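Local coordinates for type I polyketide synthase PikAII (Streptomyces venezuelae, PDB 3QP9), which contributes a C2-type ketoreductase domain to a modular polyketide synthase, a Rossmann-fold type that probably epimerizes a substituent-bearing carbon of the polyketide intermediate rather than reducing its ketone, at residues A[191-197]-A[219-224]; A[124-128]-A[363-368]; A[24-28]-A[470-474]; A[248-253]-A[274-280]. All coordinates share one frame; numbering follows the deposited sequence.

Contact 1 of 4, residues A[191-197]-A[219-224]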
loop_
_atom_site.group_PDB
_atom_site.type_symbol
_atom_site.label_atom_id
_atom_site.label_comp_id
_atom_site.label_asym_id
_atom_site.label_seq_id
_atom_site.Cartn_x
_atom_site.Cartn_y
_atom_site.Cartn_z
ATOM N N GLY A 191 -13.556 10.997 6.128
ATOM C CA GLY A 191 -14.390 11.249 4.974
ATOM C C GLY A 191 -13.924 10.245 3.936
ATOM O O GLY A 191 -14.620 9.253 3.649
ATOM N N GLY A 192 -12.738 10.422 3.438
ATOM C CA GLY A 192 -12.278 9.466 2.375
ATOM C C GLY A 192 -11.012 9.794 1.686
ATOM O O GLY A 192 -10.322 10.677 2.087
ATOM N N LEU A 193 -10.804 9.162 0.500
ATOM C CA LEU A 193 -9.566 9.306 -0.195
ATOM C C LEU A 193 -9.953 9.559 -1.594
ATOM O O LEU A 193 -10.900 8.961 -2.073
ATOM C CB LEU A 193 -8.752 8.017 -0.131
ATOM C CG LEU A 193 -8.071 7.668 1.177
ATOM C CD1 LEU A 193 -7.855 6.109 1.430
ATOM C CD2 LEU A 193 -6.639 8.411 1.226
ATOM N N ILE A 194 -9.297 10.513 -2.239
ATOM C CA ILE A 194 -9.621 10.847 -3.617
ATOM C C ILE A 194 -8.347 11.000 -4.367
ATOM O O ILE A 194 -7.529 11.789 -3.956
ATOM C CB ILE A 194 -10.390 12.150 -3.707
ATOM C CG1 ILE A 194 -11.659 12.072 -2.857
ATOM C CG2 ILE A 194 -10.653 12.487 -5.216
ATOM C CD1 ILE A 194 -12.442 13.355 -2.707
ATOM N N ASP A 195 -8.195 10.340 -5.537
ATOM C CA ASP A 195 -6.948 10.518 -6.291
ATOM C C ASP A 195 -7.232 11.254 -7.602
ATOM O O ASP A 195 -8.052 10.793 -8.381
ATOM C CB ASP A 195 -6.342 9.139 -6.605
ATOM C CG ASP A 195 -5.001 9.227 -7.324
ATOM O OD1 ASP A 195 -4.965 8.807 -8.513
ATOM O OD2 ASP A 195 -4.064 9.821 -6.731
ATOM N N LEU A 196 -6.529 12.359 -7.829
ATOM C CA LEU A 196 -6.697 13.230 -8.981
ATOM C C LEU A 196 -5.768 12.695 -10.005
ATOM O O LEU A 196 -4.918 11.897 -9.665
ATOM C CB LEU A 196 -6.365 14.692 -8.630
ATOM C CG LEU A 196 -7.399 15.280 -7.670
ATOM C CD1 LEU A 196 -6.950 16.631 -7.124
ATOM C CD2 LEU A 196 -8.797 15.415 -8.259
ATOM N N PRO A 197 -6.010 13.018 -11.280
ATOM C CA PRO A 197 -5.130 12.499 -12.340
ATOM C C PRO A 197 -3.688 12.981 -12.073
ATOM O O PRO A 197 -3.524 14.154 -11.648
ATOM C CB PRO A 197 -5.664 13.167 -13.612
ATOM C CG PRO A 197 -7.100 13.628 -13.322
ATOM C CD PRO A 197 -7.111 13.885 -11.771
ATOM N N ASP A 219 -16.076 6.083 -0.536
ATOM C CA ASP A 219 -14.954 6.749 0.222
ATOM C C ASP A 219 -13.570 6.420 -0.309
ATOM O O ASP A 219 -12.605 6.832 0.238
ATOM C CB ASP A 219 -15.042 6.521 1.733
ATOM C CG ASP A 219 -14.823 5.065 2.124
ATOM O OD1 ASP A 219 -14.764 4.232 1.191
ATOM O OD2 ASP A 219 -14.748 4.733 3.367
ATOM N N GLN A 220 -13.450 5.804 -1.525
ATOM C CA GLN A 220 -12.155 5.486 -2.075
ATOM C C GLN A 220 -12.381 5.668 -3.531
ATOM O O GLN A 220 -12.806 4.760 -4.235
ATOM C CB GLN A 220 -11.716 3.986 -1.809
ATOM C CG GLN A 220 -11.501 3.725 -0.326
ATOM C CD GLN A 220 -10.997 2.322 0.059
ATOM O OE1 GLN A 220 -11.372 1.778 1.160
ATOM N NE2 GLN A 220 -10.066 1.837 -0.656
ATOM N N VAL A 221 -12.063 6.851 -3.987
ATOM C CA VAL A 221 -12.482 7.326 -5.312
ATOM C C VAL A 221 -11.312 7.807 -6.114
ATOM O O VAL A 221 -10.451 8.520 -5.623
ATOM C CB VAL A 221 -13.590 8.425 -5.206
ATOM C CG1 VAL A 221 -14.114 8.809 -6.540
ATOM C CG2 VAL A 221 -14.761 7.959 -4.330
ATOM N N ALA A 222 -11.270 7.373 -7.404
ATOM C CA ALA A 222 -10.395 7.947 -8.363
ATOM C C ALA A 222 -11.163 8.878 -9.356
ATOM O O ALA A 222 -12.282 8.579 -9.729
ATOM C CB ALA A 222 -9.724 6.774 -9.176
ATOM N N VAL A 223 -10.545 10.011 -9.746
ATOM C CA VAL A 223 -11.112 11.045 -10.620
ATOM C C VAL A 223 -10.294 10.981 -11.895
ATOM O O VAL A 223 -9.033 11.172 -11.873
ATOM C CB VAL A 223 -10.879 12.396 -10.066
ATOM C CG1 VAL A 223 -11.459 13.438 -11.015
ATOM C CG2 VAL A 223 -11.535 12.448 -8.681
ATOM N N ARG A 224 -10.957 10.657 -13.004
ATOM C CA ARG A 224 -10.248 10.463 -14.246
ATOM C C ARG A 224 -10.954 11.263 -15.320
ATOM O O ARG A 224 -12.040 11.836 -15.113
ATOM C CB ARG A 224 -10.068 8.961 -14.672
ATOM C CG ARG A 224 -9.237 8.124 -13.612
ATOM C CD ARG A 224 -7.844 8.585 -13.601
ATOM N NE ARG A 224 -6.936 7.826 -12.742
ATOM C CZ ARG A 224 -6.524 8.189 -11.511
ATOM N NH1 ARG A 224 -5.660 7.406 -10.857
ATOM N NH2 ARG A 224 -6.975 9.299 -10.958
#
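Arg224 closes end-on upon one oxygen of Asp195: NH1 meets OD1 at 2.8 Å and NH2 meets the same OD1 at 3.2 Å, a salt bridge of two bonds to one atom. NH1 comes in nearly in line with the C-O bond and NH2 from above the carboxylate, the two flat groups being turned 68° apart. A bend at chi2 (-68°) brings the guanidinium back over its own strand, where Ala222 CB touches one face and NH2 also donates to Val223 O at 2.9 Å, which helps fix its rotation. On the opposite side of the strands, Val223 CG2 meets Ile194 CG2 at 3.6 Å, and Leu196 runs alongside the same valine. Backbone bonds between the parallel strands set this register, among them Asp195 N to Val221 O and Val223 N to Asp195 O, each 2.9 Å. Farther out, Thr155 OG1 and Ala158 N hold Asp195 OD2, and Asp165 pairs with Arg224 NE, which probably steadies the ion pair. The two strands and helix 202-212 form a beta-alpha-beta unit: that helix covers Ile194 and Leu196, Trp176 of helix 170-185 covers Leu193 and Gln220, and strand 151-156 continues the sheet beyond 190-196.

Contact 2 of 4, residues A[124-128]-A[363-368]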
loop_
_atom_site.group_PDB
_atom_site.type_symbol
_atom_site.label_atom_id
_atom_site.label_comp_id
_atom_site.label_asym_id
_atom_site.label_seq_id
_atom_site.Cartn_x
_atom_site.Cartn_y
_atom_site.Cartn_z
ATOM N N HIS A 124 15.012 10.640 7.616
ATOM C CA HIS A 124 14.520 9.360 7.051
ATOM C C HIS A 124 14.745 9.191 5.550
ATOM O O HIS A 124 14.666 10.155 4.825
ATOM C CB HIS A 124 13.041 9.177 7.390
ATOM C CG HIS A 124 12.755 9.090 8.872
ATOM N ND1 HIS A 124 12.181 10.129 9.581
ATOM C CD2 HIS A 124 12.930 8.084 9.761
ATOM C CE1 HIS A 124 12.036 9.775 10.846
ATOM N NE2 HIS A 124 12.479 8.539 10.981
ATOM N N PRO A 125 15.083 7.962 5.097
ATOM C CA PRO A 125 15.349 7.740 3.653
ATOM C C PRO A 125 14.041 7.734 2.829
ATOM O O PRO A 125 12.961 7.686 3.416
ATOM C CB PRO A 125 16.035 6.363 3.614
ATOM C CG PRO A 125 15.567 5.645 4.800
ATOM C CD PRO A 125 15.312 6.751 5.899
ATOM N N ALA A 126 14.134 7.794 1.497
ATOM C CA ALA A 126 12.969 7.575 0.664
ATOM C C ALA A 126 12.489 6.089 0.877
ATOM O O ALA A 126 13.324 5.180 1.152
ATOM C CB ALA A 126 13.302 7.874 -0.791
ATOM N N PRO A 127 11.171 5.812 0.707
ATOM C CA PRO A 127 10.167 6.659 0.002
ATOM C C PRO A 127 9.347 7.477 0.974
ATOM O O PRO A 127 8.537 8.298 0.549
ATOM C CB PRO A 127 9.241 5.602 -0.691
ATOM C CG PRO A 127 9.282 4.385 0.203
ATOM C CD PRO A 127 10.642 4.435 0.955
ATOM N N PHE A 128 9.548 7.276 2.276
ATOM C CA PHE A 128 8.859 8.160 3.257
ATOM C C PHE A 128 9.064 9.615 2.838
ATOM O O PHE A 128 10.199 10.005 2.503
ATOM C CB PHE A 128 9.387 7.938 4.670
ATOM C CG PHE A 128 8.679 8.778 5.701
ATOM C CD1 PHE A 128 7.489 8.326 6.272
ATOM C CD2 PHE A 128 9.211 9.988 6.113
ATOM C CE1 PHE A 128 6.813 9.082 7.246
ATOM C CE2 PHE A 128 8.528 10.740 7.084
ATOM C CZ PHE A 128 7.317 10.283 7.623
ATOM N N ALA A 363 5.253 10.328 13.669
ATOM C CA ALA A 363 5.837 10.405 12.341
ATOM C C ALA A 363 7.152 9.674 12.180
ATOM O O ALA A 363 7.414 9.176 11.086
ATOM C CB ALA A 363 5.962 11.857 11.847
ATOM N N ASP A 364 7.964 9.576 13.245
ATOM C CA ASP A 364 9.247 8.863 13.134
ATOM C C ASP A 364 9.072 7.316 13.145
ATOM O O ASP A 364 9.697 6.583 12.353
ATOM C CB ASP A 364 10.291 9.364 14.171
ATOM C CG ASP A 364 10.740 10.845 13.922
ATOM O OD1 ASP A 364 10.717 11.631 14.894
ATOM O OD2 ASP A 364 11.110 11.263 12.796
ATOM N N ALA A 365 8.211 6.834 14.040
ATOM C CA ALA A 365 7.813 5.434 14.081
ATOM C C ALA A 365 7.183 4.955 12.722
ATOM O O ALA A 365 7.581 3.884 12.177
ATOM C CB ALA A 365 6.832 5.254 15.209
ATOM N N LEU A 366 6.254 5.761 12.175
ATOM C CA LEU A 366 5.640 5.469 10.875
ATOM C C LEU A 366 6.741 5.325 9.814
ATOM O O LEU A 366 6.760 4.332 9.077
ATOM C CB LEU A 366 4.635 6.565 10.455
ATOM C CG LEU A 366 4.148 6.589 9.004
ATOM C CD1 LEU A 366 3.250 5.389 8.809
ATOM C CD2 LEU A 366 3.376 7.876 8.605
ATOM N N ALA A 367 7.629 6.335 9.773
ATOM C CA ALA A 367 8.741 6.440 8.833
ATOM C C ALA A 367 9.669 5.239 8.876
ATOM O O ALA A 367 10.056 4.690 7.822
ATOM C CB ALA A 367 9.523 7.696 9.088
ATOM N N ARG A 368 9.971 4.802 10.094
ATOM C CA ARG A 368 10.740 3.561 10.309
ATOM C C ARG A 368 10.053 2.337 9.740
ATOM O O ARG A 368 10.730 1.420 9.269
ATOM C CB ARG A 368 11.041 3.316 11.813
ATOM C CG ARG A 368 12.445 3.665 12.274
ATOM C CD ARG A 368 12.631 3.509 13.873
ATOM N NE ARG A 368 12.584 4.851 14.426
ATOM C CZ ARG A 368 11.681 5.353 15.268
ATOM N NH1 ARG A 368 11.781 6.629 15.589
ATOM N NH2 ARG A 368 10.710 4.630 15.818
#
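Phe128 reaches from the loop 124-128 onto Ala367 of the helix. Its CB stands 4.4 Å from Ala367 CB. From there chi1 of -178° carries CG away from the backbone N and lays the ring across the helix surface. CD1 touches Ala367 CA at 3.4 Å, and CE1 passes Leu366 CD2 at 3.9 Å, a methyl that sits at the ring edge. At the tip, CZ approaches Ala363 O obliquely at 3.6 Å; that oxygen already accepts the backbone N-H of Ala367 within the helix. The methyl of Ala367 stands 3.4 Å from the Phe128 ring centroid, only 6° off its normal. A second flat ring, the imidazole of His124, takes the same methyl over one face, so the methyl sits in the angle between two rings, with a CH-pi contact to each. The carboxylate of Asp364 lies near the imidazole edge, but the model is too tight there and the pairing is doubtful. Pro127, after a cis peptide, packs on Ala374 and Thr375, and Thr375 OG1 bonds Ala126 O, while Leu366 continues onto helices 130-144 and 413-426. The contact thus sets a loop of the N-terminal part against helix 363-386 of the KR domain, and between the two segments it rests on apolar and ring-face CH-pi contacts rather than on directed polar bonds.

Contact 3 of 4, residues A[24-28]-A[470-474]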
loop_
_atom_site.group_PDB
_atom_site.type_symbol
_atom_site.label_atom_id
_atom_site.label_comp_id
_atom_site.label_asym_id
_atom_site.label_seq_id
_atom_site.Cartn_x
_atom_site.Cartn_y
_atom_site.Cartn_z
ATOM N N VAL A 24 -9.731 -24.230 -1.869
ATOM C CA VAL A 24 -8.627 -24.916 -2.589
ATOM C C VAL A 24 -7.460 -23.976 -2.418
ATOM O O VAL A 24 -6.706 -24.117 -1.425
ATOM C CB VAL A 24 -8.993 -25.236 -4.096
ATOM C CG1 VAL A 24 -7.762 -25.302 -5.016
ATOM C CG2 VAL A 24 -9.805 -26.576 -4.173
ATOM N N GLN A 25 -7.369 -23.027 -3.369
ATOM C CA GLN A 25 -6.427 -21.901 -3.460
ATOM C C GLN A 25 -6.688 -21.092 -4.761
ATOM O O GLN A 25 -6.267 -19.950 -4.875
ATOM C CB GLN A 25 -4.922 -22.270 -3.377
ATOM C CG GLN A 25 -4.245 -22.807 -4.669
ATOM C CD GLN A 25 -4.023 -24.344 -4.671
ATOM O OE1 GLN A 25 -3.316 -24.868 -5.514
ATOM N NE2 GLN A 25 -4.641 -25.034 -3.750
ATOM N N ASP A 26 -7.376 -21.681 -5.739
ATOM C CA ASP A 26 -7.861 -20.805 -6.785
ATOM C C ASP A 26 -9.006 -19.940 -6.234
ATOM O O ASP A 26 -9.371 -18.931 -6.805
ATOM C CB ASP A 26 -8.182 -21.550 -8.082
ATOM C CG ASP A 26 -7.713 -20.768 -9.298
ATOM O OD1 ASP A 26 -6.637 -21.116 -9.897
ATOM O OD2 ASP A 26 -8.390 -19.756 -9.608
ATOM N N SER A 27 -9.548 -20.308 -5.087
ATOM C CA SER A 27 -10.541 -19.456 -4.480
ATOM C C SER A 27 -9.846 -18.502 -3.513
ATOM O O SER A 27 -10.504 -17.763 -2.834
ATOM C CB SER A 27 -11.619 -20.268 -3.738
ATOM O OG SER A 27 -10.967 -20.940 -2.652
ATOM N N TRP A 28 -8.513 -18.469 -3.484
ATOM C CA TRP A 28 -7.803 -17.442 -2.679
ATOM C C TRP A 28 -7.407 -16.188 -3.499
ATOM O O TRP A 28 -6.813 -15.296 -2.930
ATOM C CB TRP A 28 -6.492 -18.011 -2.073
ATOM C CG TRP A 28 -6.659 -19.178 -1.165
ATOM C CD1 TRP A 28 -7.814 -19.715 -0.703
ATOM C CD2 TRP A 28 -5.603 -19.886 -0.526
ATOM N NE1 TRP A 28 -7.527 -20.793 0.100
ATOM C CE2 TRP A 28 -6.185 -20.873 0.282
ATOM C CE3 TRP A 28 -4.207 -19.818 -0.607
ATOM C CZ2 TRP A 28 -5.414 -21.785 1.061
ATOM C CZ3 TRP A 28 -3.444 -20.713 0.185
ATOM C CH2 TRP A 28 -4.072 -21.667 1.016
ATOM N N THR A 470 0.778 -24.613 -0.122
ATOM C CA THR A 470 -0.341 -24.071 -0.862
ATOM C C THR A 470 -0.121 -22.618 -1.304
ATOM O O THR A 470 -0.364 -22.308 -2.476
ATOM C CB THR A 470 -1.625 -24.189 -0.036
ATOM O OG1 THR A 470 -1.701 -25.549 0.365
ATOM C CG2 THR A 470 -2.850 -23.862 -0.857
ATOM N N ALA A 471 0.380 -21.783 -0.399
ATOM C CA ALA A 471 0.660 -20.377 -0.693
ATOM C C ALA A 471 1.689 -20.306 -1.823
ATOM O O ALA A 471 1.578 -19.488 -2.745
ATOM C CB ALA A 471 1.175 -19.625 0.577
ATOM N N LEU A 472 2.726 -21.141 -1.764
ATOM C CA LEU A 472 3.773 -21.002 -2.779
ATOM C C LEU A 472 3.238 -21.492 -4.111
ATOM O O LEU A 472 3.636 -20.997 -5.131
ATOM C CB LEU A 472 5.086 -21.731 -2.416
ATOM C CG LEU A 472 5.852 -21.032 -1.302
ATOM C CD1 LEU A 472 6.926 -21.947 -0.620
ATOM C CD2 LEU A 472 6.463 -19.722 -1.820
ATOM N N THR A 473 2.339 -22.476 -4.116
ATOM C CA THR A 473 1.725 -22.891 -5.378
ATOM C C THR A 473 0.861 -21.733 -5.918
ATOM O O THR A 473 0.864 -21.475 -7.096
ATOM C CB THR A 473 0.896 -24.210 -5.186
ATOM O OG1 THR A 473 1.787 -25.230 -4.760
ATOM C CG2 THR A 473 0.233 -24.671 -6.524
ATOM N N ALA A 474 0.160 -21.016 -5.032
ATOM C CA ALA A 474 -0.658 -19.886 -5.474
ATOM C C ALA A 474 0.247 -18.807 -6.061
ATOM O O ALA A 474 -0.071 -18.201 -7.075
ATOM C CB ALA A 474 -1.468 -19.355 -4.307
#
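The indole of Trp28 points its benzo end at the helix, with CZ3 4.0 Å from Ala471 N, which lies at the ring edge. One face of the indole is lined from its own segment by Val24 O and Gln25 CA, both set toward the rim, so the first modelled residues fold back over the ring. Thr470 comes to the same benzo end, its side chain crossing that of Trp28 at about a right angle, with its CB 3.9 Å from CZ3; its methyl is modelled doubtfully close to CH2. The other flat group is the amide of Gln25. Its CG is tucked between the backbone N and the carbonyl carbon (chi1 80°), and a bend at chi2 (-103°) turns the amide along the helix. NE2 then lies 3.6 Å from Thr470 CG2, and OE1 lies 3.7 Å from Thr473 CG2, so the amide rests against two threonine methyls one turn apart. Farther back, Gln25 CB touches Thr470 CG2 at 3.6 Å. A weak bond from Gln25 NE2 to Val24 O, 3.2 Å long, helps hold the amide in this position. Thr473 turns its OG1 elsewhere, to Arg270 NH2 and Ala469 O. Trp28 also packs on Leu466 and on Ile488 of strand 485-488, which receives Ala474 too. The loop leading into strand 29-36 thus packs on helix 468-481 through methyls set against an amide and the benzo end of an indole; the weak polar bond of Gln25 is local to residues 24-25, and the threonines present carbon rather than hydroxyl to it.

Contact 4 of 4, residues A[248-253]-A[274-280]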
loop_
_atom_site.group_PDB
_atom_site.type_symbol
_atom_site.label_atom_id
_atom_site.label_comp_id
_atom_site.label_asym_id
_atom_site.label_seq_id
_atom_site.Cartn_x
_atom_site.Cartn_y
_atom_site.Cartn_z
ATOM N N TRP A 248 11.139 -17.797 -14.280
ATOM C CA TRP A 248 12.550 -17.886 -13.885
ATOM C C TRP A 248 13.199 -18.834 -14.916
ATOM O O TRP A 248 12.473 -19.603 -15.646
ATOM C CB TRP A 248 12.807 -18.285 -12.431
ATOM C CG TRP A 248 12.135 -19.547 -11.994
ATOM C CD1 TRP A 248 10.970 -19.630 -11.274
ATOM C CD2 TRP A 248 12.533 -20.908 -12.294
ATOM N NE1 TRP A 248 10.637 -20.957 -11.084
ATOM C CE2 TRP A 248 11.558 -21.758 -11.714
ATOM C CE3 TRP A 248 13.640 -21.502 -12.989
ATOM C CZ2 TRP A 248 11.631 -23.158 -11.816
ATOM C CZ3 TRP A 248 13.714 -22.899 -13.084
ATOM C CH2 TRP A 248 12.718 -23.711 -12.532
ATOM N N GLN A 249 14.522 -18.666 -15.102
ATOM C CA GLN A 249 15.236 -19.583 -16.016
ATOM C C GLN A 249 16.154 -20.521 -15.189
ATOM O O GLN A 249 16.732 -20.082 -14.279
ATOM C CB GLN A 249 16.037 -18.836 -17.104
ATOM C CG GLN A 249 15.368 -17.666 -17.840
ATOM C CD GLN A 249 16.448 -16.787 -18.593
ATOM O OE1 GLN A 249 16.142 -15.819 -19.266
ATOM N NE2 GLN A 249 17.710 -17.148 -18.435
ATOM N N ALA A 250 16.195 -21.817 -15.461
ATOM C CA ALA A 250 17.060 -22.777 -14.699
ATOM C C ALA A 250 18.563 -22.361 -14.670
ATOM O O ALA A 250 19.267 -22.589 -13.632
ATOM C CB ALA A 250 16.969 -24.179 -15.312
ATOM N N ASP A 251 19.041 -21.762 -15.760
ATOM C CA ASP A 251 20.453 -21.275 -15.809
ATOM C C ASP A 251 20.641 -19.937 -15.147
ATOM O O ASP A 251 21.787 -19.426 -15.172
ATOM C CB ASP A 251 20.956 -21.154 -17.256
ATOM C CG ASP A 251 21.083 -22.537 -17.956
ATOM O OD1 ASP A 251 21.272 -23.539 -17.221
ATOM O OD2 ASP A 251 21.019 -22.598 -19.222
ATOM N N GLY A 252 19.558 -19.299 -14.634
ATOM C CA GLY A 252 19.719 -17.910 -14.145
ATOM C C GLY A 252 19.831 -18.070 -12.614
ATOM O O GLY A 252 19.674 -19.223 -12.112
ATOM N N THR A 253 20.174 -17.002 -11.910
ATOM C CA THR A 253 20.163 -17.012 -10.430
ATOM C C THR A 253 18.881 -16.384 -9.971
ATOM O O THR A 253 18.493 -15.368 -10.516
ATOM C CB THR A 253 21.308 -16.118 -9.913
ATOM O OG1 THR A 253 22.561 -16.668 -10.392
ATOM C CG2 THR A 253 21.331 -16.051 -8.439
ATOM N N ASP A 274 11.607 -27.207 -8.027
ATOM C CA ASP A 274 10.976 -26.991 -9.299
ATOM C C ASP A 274 11.992 -26.938 -10.434
ATOM O O ASP A 274 11.656 -26.946 -11.609
ATOM C CB ASP A 274 10.204 -25.652 -9.250
ATOM C CG ASP A 274 8.858 -25.760 -8.499
ATOM O OD1 ASP A 274 8.387 -26.889 -8.177
ATOM O OD2 ASP A 274 8.268 -24.704 -8.235
ATOM N N GLY A 275 13.271 -26.848 -10.097
ATOM C CA GLY A 275 14.305 -26.981 -11.162
ATOM C C GLY A 275 15.263 -25.798 -11.205
ATOM O O GLY A 275 16.058 -25.749 -12.085
ATOM N N ALA A 276 15.195 -24.835 -10.254
ATOM C CA ALA A 276 16.101 -23.676 -10.352
ATOM C C ALA A 276 17.534 -24.155 -10.018
ATOM O O ALA A 276 17.760 -24.764 -9.006
ATOM C CB ALA A 276 15.688 -22.536 -9.405
ATOM N N GLY A 277 18.472 -23.877 -10.888
ATOM C CA GLY A 277 19.858 -24.303 -10.687
ATOM C C GLY A 277 20.734 -23.399 -9.782
ATOM O O GLY A 277 21.778 -23.827 -9.364
ATOM N N HIS A 278 20.356 -22.147 -9.537
ATOM C CA HIS A 278 21.258 -21.173 -8.884
ATOM C C HIS A 278 20.497 -20.198 -7.989
ATOM O O HIS A 278 19.630 -19.459 -8.460
ATOM C CB HIS A 278 22.052 -20.391 -9.892
ATOM C CG HIS A 278 22.810 -21.256 -10.838
ATOM N ND1 HIS A 278 22.269 -21.758 -12.017
ATOM C CD2 HIS A 278 24.072 -21.713 -10.779
ATOM C CE1 HIS A 278 23.151 -22.530 -12.613
ATOM N NE2 HIS A 278 24.253 -22.524 -11.881
ATOM N N LEU A 279 20.815 -20.192 -6.712
ATOM C CA LEU A 279 20.079 -19.403 -5.767
ATOM C C LEU A 279 21.027 -18.454 -5.015
ATOM O O LEU A 279 22.125 -18.822 -4.617
ATOM C CB LEU A 279 19.328 -20.301 -4.758
ATOM C CG LEU A 279 18.118 -21.026 -5.364
ATOM C CD1 LEU A 279 17.529 -22.116 -4.380
ATOM C CD2 LEU A 279 17.036 -19.974 -5.795
ATOM N N LEU A 280 20.573 -17.220 -4.825
ATOM C CA LEU A 280 21.344 -16.282 -4.066
ATOM C C LEU A 280 20.445 -15.937 -2.894
ATOM O O LEU A 280 19.342 -15.509 -3.097
ATOM C CB LEU A 280 21.663 -15.029 -4.912
ATOM C CG LEU A 280 22.350 -13.916 -4.064
ATOM C CD1 LEU A 280 23.633 -14.456 -3.414
ATOM C CD2 LEU A 280 22.672 -12.841 -5.014
HETATM O O HOH W 1 17.870 -20.680 -11.154
#
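Residues 248-253 and 274-280 make a loop contact that runs into the first residues of two parallel strands, 253-256 and 278-283, of the KR domain; Ala250 meets Gly277 and Trp248 meets Ala276. Residues Gln249 to Gly252 form a type I beta turn, and its Ala250 O accepts the N-H of Gly277 at 3.1 Å on a lone pair, though the bond is bent to 138°. Gly277 has no side chain to hold this carbonyl away. With chi1 at 54° the Trp248 indole comes beside the end of helix 262-274. There CH2 meets Asp274 O at the ring edge, 3.5 Å off, and Ala276 CB stands over the face of the six-membered ring, 4.3 Å from its centroid. Gly275 ends that helix in a Schellman motif, with positive phi. Along the strands, Thr253 CA makes a CA-H...O contact of 3.2 Å with His278 O, and Thr253 CG2 lies 3.7 Å from Leu280 CB. Thr253 OG1 turns to His341 O, and the ring of that histidine stacks on His278. Leu271 of helix 262-274 touches Trp248 and Ala276, while strand 316-321 borders 278-283 on the far side and strand 343-348 borders 253-256.

In the fold
Contact 3 closes the longest loop of the four, and the other three are nested within it. Contacts 1 and 4 lie far apart, on opposite sides of the chain's centre, with centres about 42 Å apart: one in the N-terminal half, the other in the C-terminal half. Contact 2 bridges the two halves, joining a loop before helix 130-144 to helix 363-386, about 24 Å between centres from contact 1 and about 35 Å from contact 4. Contacts 3 and 4 lie closest to each other, nearest atoms about 7 Å apart without touching. As in related ketoreductases, contact 1 probably belongs to the structural subdomain and contact 4 to the catalytic subdomain.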